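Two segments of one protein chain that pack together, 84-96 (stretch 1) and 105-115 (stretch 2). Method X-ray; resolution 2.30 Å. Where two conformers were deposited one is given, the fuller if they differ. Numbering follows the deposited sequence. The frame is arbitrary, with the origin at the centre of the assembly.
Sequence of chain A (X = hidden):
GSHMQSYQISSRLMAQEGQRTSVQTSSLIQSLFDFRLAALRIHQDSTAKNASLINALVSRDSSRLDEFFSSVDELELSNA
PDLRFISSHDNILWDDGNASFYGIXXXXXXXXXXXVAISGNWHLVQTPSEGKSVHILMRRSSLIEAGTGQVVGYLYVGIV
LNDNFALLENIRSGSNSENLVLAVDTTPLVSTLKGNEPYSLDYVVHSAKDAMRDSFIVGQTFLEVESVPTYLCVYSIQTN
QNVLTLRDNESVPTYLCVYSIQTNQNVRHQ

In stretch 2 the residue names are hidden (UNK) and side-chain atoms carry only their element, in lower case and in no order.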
ATOM      1  N   ARG A  84       8.177  -6.794   0.511  1.00 37.16           N
ATOM      2  CA  ARG A  84       9.384  -6.321  -0.143  1.00 39.35           C
ATOM      3  C   ARG A  84      10.006  -7.460  -0.936  1.00 41.69           C
ATOM      4  O   ARG A  84       9.940  -8.616  -0.531  1.00 43.41           O
ATOM      5  CB  ARG A  84      10.431  -5.884   0.884  1.00 38.01           C
ATOM      6  CG  ARG A  84      10.178  -4.610   1.657  1.00 36.94           C
ATOM      7  CD  ARG A  84      11.528  -4.059   2.098  1.00 36.52           C
ATOM      8  NE  ARG A  84      11.453  -2.966   3.059  1.00 38.17           N
ATOM      9  CZ  ARG A  84      11.207  -3.124   4.357  1.00 40.21           C
ATOM     10  NH1 ARG A  84      11.006  -4.339   4.861  1.00 41.91           N
ATOM     11  NH2 ARG A  84      11.174  -2.065   5.157  1.00 41.06           N
ATOM     12  N   PHE A  85      10.611  -7.129  -2.067  1.00 44.20           N
ATOM     13  CA  PHE A  85      11.318  -8.121  -2.862  1.00 44.83           C
ATOM     14  C   PHE A  85      12.246  -7.372  -3.815  1.00 46.28           C
ATOM     15  O   PHE A  85      11.951  -6.249  -4.233  1.00 45.82           O
ATOM     16  CB  PHE A  85      10.342  -9.058  -3.597  1.00 42.08           C
ATOM     17  CG  PHE A  85       9.579  -8.410  -4.705  1.00 41.36           C
ATOM     18  CD1 PHE A  85      10.178  -8.184  -5.939  1.00 40.02           C
ATOM     19  CD2 PHE A  85       8.252  -8.030  -4.519  1.00 40.62           C
ATOM     20  CE1 PHE A  85       9.468  -7.599  -6.967  1.00 40.33           C
ATOM     21  CE2 PHE A  85       7.529  -7.440  -5.545  1.00 38.43           C
ATOM     22  CZ  PHE A  85       8.136  -7.223  -6.772  1.00 41.35           C
ATOM     23  N   ILE A  86      13.388  -7.981  -4.122  1.00 48.71           N
ATOM     24  CA  ILE A  86      14.370  -7.361  -5.005  1.00 50.89           C
ATOM     25  C   ILE A  86      14.427  -8.057  -6.356  1.00 51.74           C
ATOM     26  O   ILE A  86      14.551  -9.278  -6.433  1.00 52.00           O
ATOM     27  CB  ILE A  86      15.771  -7.382  -4.356  1.00 51.59           C
ATOM     28  CG1 ILE A  86      15.741  -6.600  -3.043  1.00 51.51           C
ATOM     29  CG2 ILE A  86      16.798  -6.768  -5.292  1.00 53.60           C
ATOM     30  CD1 ILE A  86      17.037  -6.658  -2.271  1.00 51.44           C
ATOM     31  N   SER A  87      14.327  -7.264  -7.417  1.00 52.95           N
ATOM     32  CA  SER A  87      14.359  -7.784  -8.775  1.00 53.40           C
ATOM     33  C   SER A  87      15.621  -7.400  -9.546  1.00 54.12           C
ATOM     34  O   SER A  87      16.294  -6.417  -9.243  1.00 54.32           O
ATOM     35  CB  SER A  87      13.141  -7.290  -9.566  1.00 54.08           C
ATOM     36  OG  SER A  87      13.527  -6.522 -10.708  1.00 51.51           O
ATOM     37  N   SER A  88      15.923  -8.208 -10.550  1.00 54.60           N
ATOM     38  CA  SER A  88      17.051  -8.000 -11.437  1.00 54.73           C
ATOM     39  C   SER A  88      16.501  -8.621 -12.709  1.00 53.81           C
ATOM     40  O   SER A  88      16.662  -9.817 -12.951  1.00 51.46           O
ATOM     41  CB  SER A  88      18.282  -8.759 -10.946  1.00 55.27           C
ATOM     42  OG  SER A  88      19.443  -8.270 -11.599  1.00 56.19           O
ATOM     43  N   HIS A  89      15.831  -7.793 -13.504  1.00 53.80           N
ATOM     44  CA  HIS A  89      15.171  -8.245 -14.720  1.00 56.77           C
ATOM     45  C   HIS A  89      14.046  -9.153 -14.215  1.00 57.32           C
ATOM     46  O   HIS A  89      13.713  -9.121 -13.028  1.00 57.49           O
ATOM     47  CB  HIS A  89      16.140  -9.002 -15.633  1.00 56.47           C
ATOM     48  CG  HIS A  89      17.408  -8.258 -15.896  1.00 57.07           C
ATOM     49  ND1 HIS A  89      17.425  -6.928 -16.260  1.00 58.22           N
ATOM     50  CD2 HIS A  89      18.704  -8.640 -15.812  1.00 57.01           C
ATOM     51  CE1 HIS A  89      18.676  -6.523 -16.385  1.00 58.29           C
ATOM     52  NE2 HIS A  89      19.474  -7.543 -16.118  1.00 57.14           N
ATOM     53  N   ASP A  90      13.459  -9.957 -15.090  1.00 58.39           N
ATOM     54  CA  ASP A  90      12.365 -10.825 -14.675  1.00 59.00           C
ATOM     55  C   ASP A  90      12.764 -11.822 -13.590  1.00 59.38           C
ATOM     56  O   ASP A  90      11.988 -12.713 -13.245  1.00 59.73           O
ATOM     57  CB  ASP A  90      11.805 -11.578 -15.877  1.00 59.92           C
ATOM     58  CG  ASP A  90      11.470 -10.661 -17.031  1.00 63.73           C
ATOM     59  OD1 ASP A  90      10.690  -9.701 -16.831  1.00 66.32           O
ATOM     60  OD2 ASP A  90      11.986 -10.901 -18.144  1.00 65.53           O
ATOM     61  N   ASN A  91      13.965 -11.676 -13.049  1.00 58.80           N
ATOM     62  CA  ASN A  91      14.424 -12.586 -12.011  1.00 59.98           C
ATOM     63  C   ASN A  91      14.107 -11.985 -10.638  1.00 61.02           C
ATOM     64  O   ASN A  91      13.944 -10.765 -10.506  1.00 60.90           O
ATOM     65  CB  ASN A  91      15.936 -12.833 -12.171  1.00 61.00           C
ATOM     66  CG  ASN A  91      16.419 -14.089 -11.441  1.00 62.33           C
ATOM     67  OD1 ASN A  91      15.653 -15.026 -11.221  1.00 64.32           O
ATOM     68  ND2 ASN A  91      17.702 -14.117 -11.088  1.00 61.32           N
ATOM     69  N   ILE A  92      13.994 -12.841  -9.627  1.00 59.75           N
ATOM     70  CA  ILE A  92      13.717 -12.390  -8.269  1.00 59.70           C
ATOM     71  C   ILE A  92      14.847 -12.934  -7.405  1.00 61.03           C
ATOM     72  O   ILE A  92      14.890 -14.128  -7.093  1.00 60.83           O
ATOM     73  CB  ILE A  92      12.360 -12.930  -7.738  1.00 58.46           C
ATOM     74  CG1 ILE A  92      11.218 -12.523  -8.674  1.00 57.18           C
ATOM     75  CG2 ILE A  92      12.083 -12.368  -6.353  1.00 57.68           C
ATOM     76  CD1 ILE A  92      10.920 -11.049  -8.684  1.00 56.07           C
ATOM     77  N   LEU A  93      15.770 -12.054  -7.034  1.00 61.38           N
ATOM     78  CA  LEU A  93      16.916 -12.439  -6.228  1.00 62.00           C
ATOM     79  C   LEU A  93      16.510 -12.657  -4.784  1.00 62.91           C
ATOM     80  O   LEU A  93      17.048 -13.538  -4.109  1.00 64.03           O
ATOM     81  CB  LEU A  93      17.999 -11.355  -6.291  1.00 62.12           C
ATOM     82  CG  LEU A  93      18.557 -10.960  -7.661  1.00 61.88           C
ATOM     83  CD1 LEU A  93      19.547  -9.813  -7.500  1.00 61.92           C
ATOM     84  CD2 LEU A  93      19.224 -12.158  -8.312  1.00 61.88           C
ATOM     85  N   TRP A  94      15.561 -11.853  -4.312  1.00 62.86           N
ATOM     86  CA  TRP A  94      15.106 -11.961  -2.935  1.00 62.19           C
ATOM     87  C   TRP A  94      13.620 -11.626  -2.771  1.00 62.01           C
ATOM     88  O   TRP A  94      13.025 -10.933  -3.601  1.00 61.14           O
ATOM     89  CB  TRP A  94      15.947 -11.045  -2.048  1.00 62.30           C
ATOM     90  CG  TRP A  94      15.617 -11.137  -0.596  1.00 63.58           C
ATOM     91  CD1 TRP A  94      16.027 -12.099   0.280  1.00 63.19           C
ATOM     92  CD2 TRP A  94      14.810 -10.223   0.156  1.00 63.69           C
ATOM     93  NE1 TRP A  94      15.529 -11.837   1.539  1.00 63.55           N
ATOM     94  CE2 TRP A  94      14.781 -10.690   1.489  1.00 64.40           C
ATOM     95  CE3 TRP A  94      14.112  -9.053  -0.168  1.00 63.61           C
ATOM     96  CZ2 TRP A  94      14.074 -10.027   2.498  1.00 64.61           C
ATOM     97  CZ3 TRP A  94      13.411  -8.395   0.834  1.00 62.79           C
ATOM     98  CH2 TRP A  94      13.400  -8.883   2.152  1.00 64.17           C
ATOM     99  N   ASP A  95      13.042 -12.126  -1.680  1.00 60.54           N
ATOM    100  CA  ASP A  95      11.636 -11.933  -1.351  1.00 58.50           C
ATOM    101  C   ASP A  95      11.515 -12.073   0.165  1.00 56.70           C
ATOM    102  O   ASP A  95      11.940 -13.088   0.726  1.00 56.82           O
ATOM    103  CB  ASP A  95      10.810 -13.014  -2.053  1.00 61.35           C
ATOM    104  CG  ASP A  95       9.387 -13.100  -1.545  1.00 63.43           C
ATOM    105  OD1 ASP A  95       8.706 -14.086  -1.888  1.00 65.76           O
ATOM    106  OD2 ASP A  95       8.939 -12.194  -0.812  1.00 66.59           O
ATOM    107  N   ASP A  96      10.945 -11.071   0.834  1.00 52.66           N
ATOM    108  CA  ASP A  96      10.814 -11.149   2.288  1.00 50.18           C
ATOM    109  C   ASP A  96       9.878 -12.267   2.718  1.00 47.98           C
ATOM    110  O   ASP A  96       9.714 -12.523   3.906  1.00 46.77           O
ATOM    111  CB  ASP A  96      10.344  -9.814   2.893  1.00 49.98           C
ATOM    112  CG  ASP A  96       8.918  -9.436   2.502  1.00 49.40           C
ATOM    113  OD1 ASP A  96       8.190 -10.251   1.888  1.00 50.39           O
ATOM    114  OD2 ASP A  96       8.525  -8.300   2.827  1.00 47.93           O
ATOM    115  N   UNK A 105       1.088 -15.690  -5.270  1.00 52.13           N
ATOM    116  CA  UNK A 105       1.988 -16.721  -5.773  1.00 53.40           C
ATOM    117  C   UNK A 105       3.264 -16.115  -6.324  1.00 53.75           C
ATOM    118  O   UNK A 105       3.233 -15.126  -7.052  1.00 53.83           O
ATOM    119  c   UNK A 105       1.295 -17.532  -6.850  1.00 52.74           C
ATOM    120  N   UNK A 106       4.389 -16.726  -5.980  1.00 55.35           N
ATOM    121  CA  UNK A 106       5.692 -16.256  -6.428  1.00 56.66           C
ATOM    122  C   UNK A 106       5.690 -15.824  -7.905  1.00 56.09           C
ATOM    123  O   UNK A 106       6.363 -14.865  -8.278  1.00 56.65           O
ATOM    124  o   UNK A 106       7.848 -16.329  -3.752  1.00 66.33           O
ATOM    125  c   UNK A 106       8.164 -16.886  -6.067  1.00 62.94           C
ATOM    126  n   UNK A 106       9.204 -15.002  -4.950  1.00 65.80           N
ATOM    127  c   UNK A 106       6.724 -17.363  -6.207  1.00 58.89           C
ATOM    128  c   UNK A 106       8.388 -16.040  -4.821  1.00 64.27           C
ATOM    129  N   UNK A 107       4.918 -16.518  -8.735  1.00 54.69           N
ATOM    130  CA  UNK A 107       4.862 -16.206 -10.162  1.00 54.93           C
ATOM    131  C   UNK A 107       4.121 -14.912 -10.463  1.00 53.51           C
ATOM    132  O   UNK A 107       4.436 -14.224 -11.433  1.00 53.73           O
ATOM    133  c   UNK A 107       3.882 -19.089  -9.130  1.00 64.41           C
ATOM    134  n   UNK A 107       4.662 -19.262  -8.061  1.00 64.21           N
ATOM    135  o   UNK A 107       2.651 -19.208  -9.086  1.00 66.13           O
ATOM    136  c   UNK A 107       4.585 -18.730 -10.433  1.00 61.97           C
ATOM    137  c   UNK A 107       4.203 -17.349 -10.932  1.00 57.42           C
ATOM    138  N   UNK A 108       3.120 -14.588  -9.651  1.00 51.97           N
ATOM    139  CA  UNK A 108       2.365 -13.353  -9.848  1.00 49.65           C
ATOM    140  C   UNK A 108       3.267 -12.175  -9.492  1.00 47.70           C
ATOM    141  O   UNK A 108       3.154 -11.089 -10.060  1.00 45.23           O
ATOM    142  o   UNK A 108      -0.483 -12.978 -11.308  1.00 56.58           O
ATOM    143  c   UNK A 108       0.025 -14.316  -9.404  1.00 54.29           C
ATOM    144  c   UNK A 108       1.114 -13.341  -8.966  1.00 52.05           C
ATOM    145  o   UNK A 108      -0.563 -15.157 -11.555  1.00 58.05           O
ATOM    146  c   UNK A 108      -0.366 -14.138 -10.860  1.00 54.95           C
ATOM    147  N   UNK A 109       4.169 -12.413  -8.546  1.00 45.81           N
ATOM    148  CA  UNK A 109       5.109 -11.399  -8.108  1.00 44.69           C
ATOM    149  C   UNK A 109       5.996 -11.027  -9.301  1.00 44.61           C
ATOM    150  O   UNK A 109       6.340  -9.863  -9.490  1.00 44.62           O
ATOM    151  c   UNK A 109       5.023 -10.428  -5.226  1.00 44.25           C
ATOM    152  c   UNK A 109       6.297 -10.998  -5.819  1.00 43.17           C
ATOM    153  c   UNK A 109       5.949 -11.954  -6.955  1.00 43.98           C
ATOM    154  c   UNK A 109       7.092 -11.730  -4.759  1.00 43.13           C
ATOM    155  N   UNK A 110       6.343 -12.026 -10.113  1.00 45.47           N
ATOM    156  CA  UNK A 110       7.177 -11.817 -11.297  1.00 45.34           C
ATOM    157  C   UNK A 110       6.469 -10.939 -12.303  1.00 43.58           C
ATOM    158  O   UNK A 110       7.086 -10.116 -12.981  1.00 43.62           O
ATOM    159  c   UNK A 110       7.510 -13.156 -11.962  1.00 46.48           C
ATOM    160  n   UNK A 110       8.635 -14.797 -10.593  1.00 47.92           N
ATOM    161  o   UNK A 110       9.876 -13.331 -11.754  1.00 47.28           O
ATOM    162  c   UNK A 110       8.778 -13.773 -11.428  1.00 47.20           C
ATOM    163  N   UNK A 111       5.161 -11.124 -12.401  1.00 43.63           N
ATOM    164  CA  UNK A 111       4.349 -10.353 -13.329  1.00 43.60           C
ATOM    165  C   UNK A 111       4.273  -8.880 -12.919  1.00 43.98           C
ATOM    166  O   UNK A 111       4.103  -7.992 -13.766  1.00 43.59           O
ATOM    167  n   UNK A 111       0.184 -14.792 -14.927  1.00 51.52           N
ATOM    168  c   UNK A 111       2.954 -10.962 -13.390  1.00 45.38           C
ATOM    169  c   UNK A 111       1.550 -12.991 -13.910  1.00 47.75           C
ATOM    170  c   UNK A 111       1.549 -14.409 -14.456  1.00 48.56           C
ATOM    171  c   UNK A 111       2.960 -12.479 -13.615  1.00 45.72           C
ATOM    172  N   UNK A 112       4.406  -8.629 -11.616  1.00 44.35           N
ATOM    173  CA  UNK A 112       4.359  -7.272 -11.081  1.00 45.91           C
ATOM    174  C   UNK A 112       5.605  -6.503 -11.486  1.00 46.49           C
ATOM    175  O   UNK A 112       5.556  -5.289 -11.670  1.00 45.82           O
ATOM    176  c   UNK A 112       4.247  -7.306  -9.555  1.00 46.97           C
ATOM    177  c   UNK A 112       2.947  -7.882  -8.993  1.00 48.10           C
ATOM    178  c   UNK A 112       1.766  -7.077  -9.518  1.00 48.79           C
ATOM    179  c   UNK A 112       2.979  -7.845  -7.472  1.00 47.94           C
ATOM    180  N   UNK A 113       6.720  -7.220 -11.620  1.00 47.24           N
ATOM    181  CA  UNK A 113       7.989  -6.623 -12.023  1.00 48.73           C
ATOM    182  C   UNK A 113       7.753  -5.758 -13.251  1.00 47.22           C
ATOM    183  O   UNK A 113       8.163  -4.608 -13.309  1.00 47.80           O
ATOM    184  c   UNK A 113       9.704  -8.248 -10.045  1.00 55.83           C
ATOM    185  c   UNK A 113       9.135  -8.755 -11.321  1.00 53.65           C
ATOM    186  c   UNK A 113      10.355  -7.058 -12.704  1.00 50.68           C
ATOM    187  c   UNK A 113       9.016  -7.701 -12.421  1.00 50.35           C
ATOM    188  N   UNK A 114       7.091  -6.336 -14.238  1.00 47.52           N
ATOM    189  CA  UNK A 114       6.797  -5.636 -15.480  1.00 49.01           C
ATOM    190  C   UNK A 114       5.791  -4.518 -15.272  1.00 49.54           C
ATOM    191  O   UNK A 114       5.979  -3.402 -15.753  1.00 50.03           O
ATOM    192  c   UNK A 114       6.237  -6.623 -16.503  1.00 50.42           C
ATOM    193  n   UNK A 114      10.669  -8.963 -19.864  1.00 54.50           N
ATOM    194  c   UNK A 114       8.284  -7.040 -17.860  1.00 53.93           C
ATOM    195  n   UNK A 114       9.259  -8.027 -18.311  1.00 54.47           N
ATOM    196  n   UNK A 114       9.454  -7.083 -20.396  1.00 55.22           N
ATOM    197  c   UNK A 114       7.224  -7.666 -16.972  1.00 51.56           C
ATOM    198  c   UNK A 114       9.799  -8.023 -19.523  1.00 54.94           C
ATOM    199  N   UNK A 115       4.721  -4.834 -14.547  0.50 50.35           N
ATOM    200  CA  UNK A 115       3.650  -3.883 -14.266  0.50 50.67           C
ATOM    201  C   UNK A 115       4.159  -2.544 -13.748  0.50 50.93           C
ATOM    202  O   UNK A 115       3.741  -1.488 -14.217  0.50 51.21           O
ATOM    203  n   UNK A 115       0.082  -7.259 -13.330  0.50 52.72           N
ATOM    204  c   UNK A 115       2.670  -4.481 -13.255  0.50 51.70           C
ATOM    205  n   UNK A 115      -1.727  -8.682 -13.318  0.50 53.81           N
ATOM    206  c   UNK A 115      -1.023  -7.713 -12.754  0.50 52.87           C
ATOM    207  n   UNK A 115      -1.431  -7.178 -11.617  0.50 53.98           N
ATOM    208  c   UNK A 115       0.898  -6.182 -12.781  0.50 53.19           C
ATOM    209  c   UNK A 115       1.997  -5.759 -13.733  0.50 51.84           C
TER

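Position 105 carries a single side-chain carbon, out of reach of stretch 1. One carbon means alanine: Ala105 sits at the N-cap, and its O accepts from the backbone N of position 108 at 2.7 Å.

Position 106 has three carbons, the last bearing one oxygen and one nitrogen, an amide on a two-carbon stem. Its CA-to-CB bond points sideways, yet its end comes near Asp95 and Ile92. This is Gln106. Which way round its amide lies is open, so the approach to Asp95 supports a polar neighbour and no more.

Position 107 repeats that composition, three carbons with oxygen and nitrogen on the third, but points away and touches nothing on stretch 1. It is Gln107, on the exposed side of the helix.

Position 108 has three carbons, the third carrying two oxygens, and stays out of reach of the strands. A carboxylate on that stem is glutamate, Glu108.

Position 109 has four carbons forked at the second, and it points toward stretch 1. The fork carbon lies 3.8 Å from Phe85 CE2, over one face of the ring. The residue is Leu109; its CG is 4.1 Å from the centroid of the Phe85 ring, a CH-pi contact, and its chi1 of -142° lies between the wells.

Position 110 has two carbons, the second bearing one oxygen and one nitrogen. That oxygen lies 2.7 Å from Asp90 O and 3.5 Å from Ile92 CG1. The short amide is Asn110; the oxygen, OD1, and Asp90 O are both acceptors, so they form no hydrogen bond. Its ND2 gives a weak hydrogen bond back to Gln106 O at 3.2 Å.

Position 111 is four carbons in a row ending in nitrogen, pointing away. Lys111 uses its NZ in a long salt bridge to Glu108 OE2, 3.5 Å, along the helix.

Position 112 again has four carbons forked at the second. It is buried and points toward stretch 1, but its side chain comes no nearer than 4.8 Å. The fork makes it leucine, Leu112.

Position 113 has four carbons forked at the first, one arm two carbons long. The tip of that arm reaches Phe85, Ser87 and Ile92, as isoleucine can: Ile113 CD1 is 3.2 Å from Phe85 CE1, 3.6 Å from Ser87 CB and 3.3 Å from Ile92 CD1.

Position 114 runs three carbons, a nitrogen, then a carbon with two more nitrogens. Its first nitrogen lies 2.7 Å from Asp90 OD1 and one terminal nitrogen 2.9 Å from Asp90 OD2, the carboxylate sitting at the edge of the group. This is Arg114, whose NE and NH2 make the salt bridge.

Position 115 has the same make-up, a guanidinium after three carbons, and is out of reach of the strands: Arg115.

The rule is a helix turn of greasy spacing. Leu109 and Ile113, four apart, share one face and pack on Phe85, with Ile92 beside Ile113. Polar ends fringe this patch, and the Arg114–Asp90 salt bridge ties the helix to the turn between the strands.

Stretch 2 105-115: AQQELNKLIRR
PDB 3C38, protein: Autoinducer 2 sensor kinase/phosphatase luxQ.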